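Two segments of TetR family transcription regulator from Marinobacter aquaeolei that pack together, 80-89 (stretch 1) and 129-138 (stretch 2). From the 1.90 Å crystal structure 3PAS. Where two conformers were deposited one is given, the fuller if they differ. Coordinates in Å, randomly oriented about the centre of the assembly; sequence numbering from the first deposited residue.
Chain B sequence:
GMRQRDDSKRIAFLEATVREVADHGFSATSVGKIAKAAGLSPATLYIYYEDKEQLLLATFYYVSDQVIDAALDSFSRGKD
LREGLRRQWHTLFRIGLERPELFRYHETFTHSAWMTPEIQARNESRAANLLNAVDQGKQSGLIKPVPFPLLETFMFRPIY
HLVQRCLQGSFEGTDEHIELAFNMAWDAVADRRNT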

ATOM      1  N   ASP B  80       7.647 -24.312 -14.652  1.00 28.86           N
ATOM      2  CA  ASP B  80       7.301 -24.803 -13.321  1.00 25.34           C
ATOM      3  C   ASP B  80       6.602 -23.667 -12.574  1.00 25.99           C
ATOM      4  O   ASP B  80       6.426 -22.593 -13.177  1.00 21.96           O
ATOM      5  CB  ASP B  80       8.513 -25.355 -12.549  1.00 26.04           C
ATOM      6  CG  ASP B  80       9.654 -24.332 -12.313  1.00 35.48           C
ATOM      7  OD1 ASP B  80       9.524 -23.118 -12.458  1.00 29.16           O
ATOM      8  OD2 ASP B  80      10.757 -24.784 -11.948  1.00 39.63           O
ATOM      9  N   LEU B  81       6.231 -23.878 -11.295  1.00 24.08           N
ATOM     10  CA  LEU B  81       5.522 -22.827 -10.504  1.00 22.67           C
ATOM     11  C   LEU B  81       6.302 -21.515 -10.373  1.00 22.43           C
ATOM     12  O   LEU B  81       5.757 -20.438 -10.620  1.00 21.57           O
ATOM     13  CB  LEU B  81       5.138 -23.337  -9.101  1.00 18.60           C
ATOM     14  CG  LEU B  81       4.330 -22.375  -8.212  1.00 20.82           C
ATOM     15  CD1 LEU B  81       2.953 -22.004  -8.799  1.00 20.53           C
ATOM     16  CD2 LEU B  81       4.186 -22.980  -6.753  1.00 23.00           C
ATOM     17  N   ARG B  82       7.574 -21.616 -10.028  1.00 20.02           N
ATOM     18  CA  ARG B  82       8.376 -20.412  -9.891  1.00 20.86           C
ATOM     19  C   ARG B  82       8.479 -19.650 -11.202  1.00 20.02           C
ATOM     20  O   ARG B  82       8.340 -18.424 -11.212  1.00 23.09           O
ATOM     21  CB  ARG B  82       9.757 -20.754  -9.411  1.00 18.63           C
ATOM     22  CG  ARG B  82      10.595 -19.530  -9.046  1.00 16.90           C
ATOM     23  CD  ARG B  82      12.019 -19.897  -8.645  1.00 23.02           C
ATOM     24  NE  ARG B  82      12.687 -18.747  -8.026  1.00 24.49           N
ATOM     25  CZ  ARG B  82      13.224 -17.732  -8.711  1.00 23.08           C
ATOM     26  NH1 ARG B  82      13.178 -17.700 -10.032  1.00 27.86           N
ATOM     27  NH2 ARG B  82      13.777 -16.717  -8.060  1.00 24.25           N
ATOM     28  N   GLU B  83       8.747 -20.367 -12.302  1.00 20.53           N
ATOM     29  CA  GLU B  83       8.811 -19.720 -13.640  1.00 20.96           C
ATOM     30  C   GLU B  83       7.503 -19.098 -14.035  1.00 19.11           C
ATOM     31  O   GLU B  83       7.471 -18.030 -14.661  1.00 18.15           O
ATOM     32  CB  GLU B  83       9.275 -20.700 -14.759  1.00 22.98           C
ATOM     33  CG  GLU B  83      10.763 -20.848 -14.797  1.00 30.14           C
ATOM     34  CD  GLU B  83      11.422 -19.484 -15.122  1.00 34.05           C
ATOM     35  OE1 GLU B  83      12.119 -18.981 -14.220  1.00 36.61           O
ATOM     36  OE2 GLU B  83      11.190 -18.926 -16.228  1.00 39.06           O
ATOM     37  N   GLY B  84       6.399 -19.756 -13.688  1.00 20.08           N
ATOM     38  CA  GLY B  84       5.095 -19.232 -13.988  1.00 18.28           C
ATOM     39  C   GLY B  84       4.858 -17.912 -13.242  1.00 19.75           C
ATOM     40  O   GLY B  84       4.344 -16.949 -13.795  1.00 17.47           O
ATOM     41  N   LEU B  85       5.232 -17.868 -11.981  1.00 18.12           N
ATOM     42  CA  LEU B  85       5.032 -16.673 -11.185  1.00 18.20           C
ATOM     43  C   LEU B  85       5.980 -15.567 -11.653  1.00 17.67           C
ATOM     44  O   LEU B  85       5.611 -14.385 -11.666  1.00 16.30           O
ATOM     45  CB  LEU B  85       5.234 -16.973  -9.694  1.00 20.22           C
ATOM     46  CG  LEU B  85       4.157 -17.860  -9.041  1.00 20.17           C
ATOM     47  CD1 LEU B  85       4.634 -18.277  -7.638  1.00 20.00           C
ATOM     48  CD2 LEU B  85       2.816 -17.128  -9.004  1.00 19.05           C
ATOM     49  N   ARG B  86       7.201 -15.935 -12.065  1.00 16.89           N
ATOM     50  CA  ARG B  86       8.156 -14.971 -12.552  1.00 17.56           C
ATOM     51  C   ARG B  86       7.651 -14.341 -13.871  1.00 18.50           C
ATOM     52  O   ARG B  86       7.722 -13.100 -14.071  1.00 19.84           O
ATOM     53  CB  ARG B  86       9.528 -15.617 -12.766  1.00 17.12           C
ATOM     54  CG  ARG B  86      10.609 -14.652 -13.177  1.00 20.43           C
ATOM     55  CD  ARG B  86      11.953 -15.366 -13.328  1.00 26.57           C
ATOM     56  NE  ARG B  86      11.947 -16.101 -14.565  1.00 30.68           N
ATOM     57  CZ  ARG B  86      12.154 -15.557 -15.759  1.00 38.68           C
ATOM     58  NH1 ARG B  86      12.394 -14.259 -15.871  1.00 37.55           N
ATOM     59  NH2 ARG B  86      12.118 -16.323 -16.856  1.00 33.20           N
ATOM     60  N   ARG B  87       7.098 -15.163 -14.775  1.00 18.47           N
ATOM     61  CA  ARG B  87       6.606 -14.592 -16.033  1.00 19.46           C
ATOM     62  C   ARG B  87       5.440 -13.676 -15.776  1.00 18.11           C
ATOM     63  O   ARG B  87       5.349 -12.619 -16.341  1.00 19.26           O
ATOM     64  CB  ARG B  87       6.168 -15.657 -17.004  1.00 20.84           C
ATOM     65  CG  ARG B  87       7.291 -16.462 -17.506  1.00 24.96           C
ATOM     66  CD  ARG B  87       6.779 -17.665 -18.283  1.00 33.68           C
ATOM     67  NE  ARG B  87       7.810 -18.178 -19.191  1.00 39.47           N
ATOM     68  CZ  ARG B  87       7.981 -17.782 -20.459  1.00 46.18           C
ATOM     69  NH1 ARG B  87       7.195 -16.860 -21.032  1.00 41.62           N
ATOM     70  NH2 ARG B  87       8.966 -18.317 -21.156  1.00 49.52           N
ATOM     71  N   GLN B  88       4.509 -14.112 -14.947  1.00 20.70           N
ATOM     72  CA  GLN B  88       3.300 -13.349 -14.574  0.50 17.85           C
ATOM     73  C   GLN B  88       3.696 -12.013 -13.959  1.00 18.19           C
ATOM     74  O   GLN B  88       3.083 -11.004 -14.192  1.00 18.40           O
ATOM     75  CB  GLN B  88       2.499 -14.146 -13.545  0.50 19.07           C
ATOM     76  CG  GLN B  88       1.672 -13.306 -12.537  0.50 17.18           C
ATOM     77  CD  GLN B  88       1.968 -13.785 -11.136  0.50 22.01           C
ATOM     78  OE1 GLN B  88       3.049 -13.494 -10.558  0.50 20.95           O
ATOM     79  NE2 GLN B  88       1.045 -14.604 -10.596  0.50 27.88           N
ATOM     80  N   TRP B  89       4.719 -12.060 -13.128  1.00 17.03           N
ATOM     81  CA  TRP B  89       5.229 -10.854 -12.427  1.00 18.68           C
ATOM     82  C   TRP B  89       5.711  -9.827 -13.394  1.00 18.48           C
ATOM     83  O   TRP B  89       5.333  -8.652 -13.298  1.00 19.15           O
ATOM     84  CB  TRP B  89       6.318 -11.220 -11.443  1.00 18.41           C
ATOM     85  CG  TRP B  89       7.092 -10.107 -10.839  1.00 18.42           C
ATOM     86  CD1 TRP B  89       8.058  -9.360 -11.430  1.00 20.00           C
ATOM     87  CD2 TRP B  89       6.973  -9.618  -9.497  1.00 16.46           C
ATOM     88  NE1 TRP B  89       8.526  -8.419 -10.556  1.00 19.13           N
ATOM     89  CE2 TRP B  89       7.890  -8.576  -9.355  1.00 19.06           C
ATOM     90  CE3 TRP B  89       6.185  -9.992  -8.398  1.00 22.33           C
ATOM     91  CZ2 TRP B  89       8.066  -7.879  -8.146  1.00 20.74           C
ATOM     92  CZ3 TRP B  89       6.349  -9.331  -7.228  1.00 17.06           C
ATOM     93  CH2 TRP B  89       7.306  -8.252  -7.102  1.00 20.46           C
TER
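Stretch 2 129-138: NLLNAVDQGK

How does stretch 2 lie on stretch 1? Stretch 2 is helical, part of a helix that begins before it and runs on past it, and it packs against the helix that starts at Leu-81. The two run in largely opposed directions, with a signed crossing angle of -137° and axes that approach to 11.2 Å. That is a generous spacing, so side chains rather than backbones fill most of the gap. The register follows from the direction: Leu-81 lies opposite Ala-133, their CA atoms 7.3 Å apart, whereas one turn later in stretch 1 the CA of Leu-85 is nearest that of Leu-130, at 8.7 Å. The backbones therefore draw closer near the start of the first helix.

What holds the two helices together? The contact is apolar and small, burying 220 Å² in all, and no hydrogen bond crosses it. Leu-81 contributes most, its CA-to-CB bond pointing toward stretch 2 and its chi1 in the t well. CD1 of Leu-81 reaches the CB of Ala-133 at 4.1 Å and CG2 of Val-134 at 4.4 Å. Leu-85 starts out sideways, but its end comes nearer, bringing CD2 of Leu-85 to 3.8 Å from CD1 of Leu-130 and 4.2 Å from CG2 of Val-134. Val-134 thus touches both leucines of stretch 1 through the same methyl group.

Where does the backbone of stretch 2 itself take part? At Gly-137, the CA lies 4.0 Å from CD2 of Leu-81. A CB in the ideal position on Gly-137 would fall 2.7 Å from CD2 of Leu-81, a clash, so the bare backbone leaves the space that the leucine methyl needs. CD2 of Leu-81 also rests 4.1 Å from the carbonyl O of Ala-133, a van der Waals contact with the helix backbone.

Which polar groups border or support this apolar contact? The CA-to-CB bond of Gln-88 points toward stretch 2, one turn beyond Leu-85, and the residue packs against the side chain of Leu-130, extending the contact along the first helix. Away from the contact, polar groups serve stretch 1 itself. Asp-80 caps the start of its helix, OD1 of Asp-80 accepting from the N of Glu-83 at 2.9 Å. Farther along, Arg-86 and Glu-83 form a two-pronged salt bridge, with NE of Arg-86 donating to OE1 of Glu-83 at 2.9 Å and NH2 of Arg-86 to OE2 of Glu-83 at 2.8 Å.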

ATOM      1  N   ASN B 129      -6.875 -21.269 -11.958  1.00 26.81           N
ATOM      2  CA  ASN B 129      -5.701 -22.044 -12.323  1.00 29.63           C
ATOM      3  C   ASN B 129      -4.434 -21.541 -11.645  1.00 27.42           C
ATOM      4  O   ASN B 129      -3.558 -22.344 -11.304  1.00 27.24           O
ATOM      5  CB  ASN B 129      -5.503 -22.097 -13.847  1.00 30.78           C
ATOM      6  CG  ASN B 129      -6.601 -22.912 -14.545  1.00 33.67           C
ATOM      7  OD1 ASN B 129      -7.267 -23.763 -13.935  1.00 30.00           O
ATOM      8  ND2 ASN B 129      -6.787 -22.652 -15.818  1.00 32.11           N
ATOM      9  N   LEU B 130      -4.319 -20.227 -11.479  1.00 25.13           N
ATOM     10  CA  LEU B 130      -3.174 -19.671 -10.753  1.00 23.78           C
ATOM     11  C   LEU B 130      -3.300 -19.942  -9.276  1.00 21.70           C
ATOM     12  O   LEU B 130      -2.355 -20.439  -8.677  1.00 24.73           O
ATOM     13  CB  LEU B 130      -3.036 -18.153 -10.965  1.00 24.34           C
ATOM     14  CG  LEU B 130      -2.193 -17.384  -9.902  1.00 30.07           C
ATOM     15  CD1 LEU B 130      -0.831 -17.757 -10.041  1.00 31.40           C
ATOM     16  CD2 LEU B 130      -2.336 -15.863 -10.059  1.00 43.14           C
ATOM     17  N   LEU B 131      -4.482 -19.669  -8.704  1.00 24.26           N
ATOM     18  CA  LEU B 131      -4.686 -19.769  -7.272  1.00 25.24           C
ATOM     19  C   LEU B 131      -4.613 -21.228  -6.823  1.00 24.25           C
ATOM     20  O   LEU B 131      -4.039 -21.519  -5.814  1.00 23.30           O
ATOM     21  CB  LEU B 131      -6.015 -19.136  -6.847  1.00 25.27           C
ATOM     22  CG  LEU B 131      -6.152 -17.642  -7.152  1.00 28.21           C
ATOM     23  CD1 LEU B 131      -7.623 -17.198  -6.838  1.00 32.56           C
ATOM     24  CD2 LEU B 131      -5.111 -16.809  -6.416  1.00 29.50           C
ATOM     25  N   ASN B 132      -5.153 -22.154  -7.614  1.00 22.06           N
ATOM     26  CA  ASN B 132      -5.043 -23.588  -7.272  1.00 23.36           C
ATOM     27  C   ASN B 132      -3.593 -24.076  -7.292  1.00 20.90           C
ATOM     28  O   ASN B 132      -3.184 -24.865  -6.458  1.00 22.50           O
ATOM     29  CB  ASN B 132      -5.941 -24.447  -8.181  1.00 23.95           C
ATOM     30  CG  ASN B 132      -7.414 -24.216  -7.914  1.00 30.53           C
ATOM     31  OD1 ASN B 132      -7.787 -23.809  -6.816  1.00 28.62           O
ATOM     32  ND2 ASN B 132      -8.273 -24.513  -8.909  1.00 29.30           N
ATOM     33  N   ALA B 133      -2.794 -23.562  -8.228  1.00 18.07           N
ATOM     34  CA  ALA B 133      -1.396 -23.973  -8.352  1.00 22.16           C
ATOM     35  C   ALA B 133      -0.605 -23.416  -7.153  1.00 19.81           C
ATOM     36  O   ALA B 133       0.254 -24.075  -6.512  1.00 18.61           O
ATOM     37  CB  ALA B 133      -0.810 -23.469  -9.711  1.00 19.39           C
ATOM     38  N   VAL B 134      -0.933 -22.191  -6.791  1.00 22.48           N
ATOM     39  CA  VAL B 134      -0.286 -21.600  -5.625  1.00 21.56           C
ATOM     40  C   VAL B 134      -0.653 -22.380  -4.354  1.00 19.85           C
ATOM     41  O   VAL B 134       0.210 -22.670  -3.534  1.00 22.85           O
ATOM     42  CB  VAL B 134      -0.568 -20.086  -5.522  1.00 21.69           C
ATOM     43  CG1 VAL B 134      -0.184 -19.548  -4.119  1.00 24.30           C
ATOM     44  CG2 VAL B 134       0.272 -19.367  -6.571  1.00 22.26           C
ATOM     45  N   ASP B 135      -1.923 -22.740  -4.210  1.00 24.88           N
ATOM     46  CA  ASP B 135      -2.401 -23.539  -3.066  1.00 25.77           C
ATOM     47  C   ASP B 135      -1.697 -24.892  -2.971  1.00 22.88           C
ATOM     48  O   ASP B 135      -1.301 -25.305  -1.888  1.00 20.04           O
ATOM     49  CB  ASP B 135      -3.920 -23.748  -3.115  1.00 29.55           C
ATOM     50  CG  ASP B 135      -4.714 -22.531  -2.598  1.00 41.64           C
ATOM     51  OD1 ASP B 135      -4.094 -21.581  -2.064  1.00 43.86           O
ATOM     52  OD2 ASP B 135      -5.971 -22.537  -2.732  1.00 48.52           O
ATOM     53  N   GLN B 136      -1.547 -25.582  -4.099  1.00 22.75           N
ATOM     54  CA  GLN B 136      -0.770 -26.849  -4.126  1.00 25.03           C
ATOM     55  C   GLN B 136       0.654 -26.658  -3.725  1.00 21.33           C
ATOM     56  O   GLN B 136       1.206 -27.471  -2.976  1.00 22.07           O
ATOM     57  CB  GLN B 136      -0.805 -27.545  -5.481  1.00 25.84           C
ATOM     58  CG  GLN B 136      -2.089 -28.307  -5.690  1.00 31.47           C
ATOM     59  CD  GLN B 136      -1.990 -29.316  -6.820  1.00 36.75           C
ATOM     60  OE1 GLN B 136      -0.889 -29.685  -7.284  1.00 27.49           O
ATOM     61  NE2 GLN B 136      -3.127 -29.834  -7.208  1.00 22.98           N
ATOM     62  N   GLY B 137       1.233 -25.540  -4.149  1.00 21.99           N
ATOM     63  CA  GLY B 137       2.610 -25.182  -3.778  1.00 20.63           C
ATOM     64  C   GLY B 137       2.777 -25.013  -2.282  1.00 21.00           C
ATOM     65  O   GLY B 137       3.859 -25.339  -1.711  1.00 17.70           O
ATOM     66  N   LYS B 138       1.694 -24.603  -1.612  1.00 19.39           N
ATOM     67  CA  LYS B 138       1.734 -24.458  -0.157  1.00 21.61           C
ATOM     68  C   LYS B 138       1.815 -25.787   0.589  1.00 25.88           C
ATOM     69  O   LYS B 138       2.279 -25.839   1.716  1.00 27.04           O
ATOM     70  CB  LYS B 138       0.504 -23.726   0.387  1.00 24.85           C
ATOM     71  CG  LYS B 138       0.488 -22.253   0.137  1.00 27.39           C
ATOM     72  CD  LYS B 138      -0.863 -21.630   0.420  1.00 32.00           C
ATOM     73  CE  LYS B 138      -1.323 -21.819   1.813  1.00 38.77           C
ATOM     74  NZ  LYS B 138      -2.505 -20.979   2.056  1.00 36.42           N
TER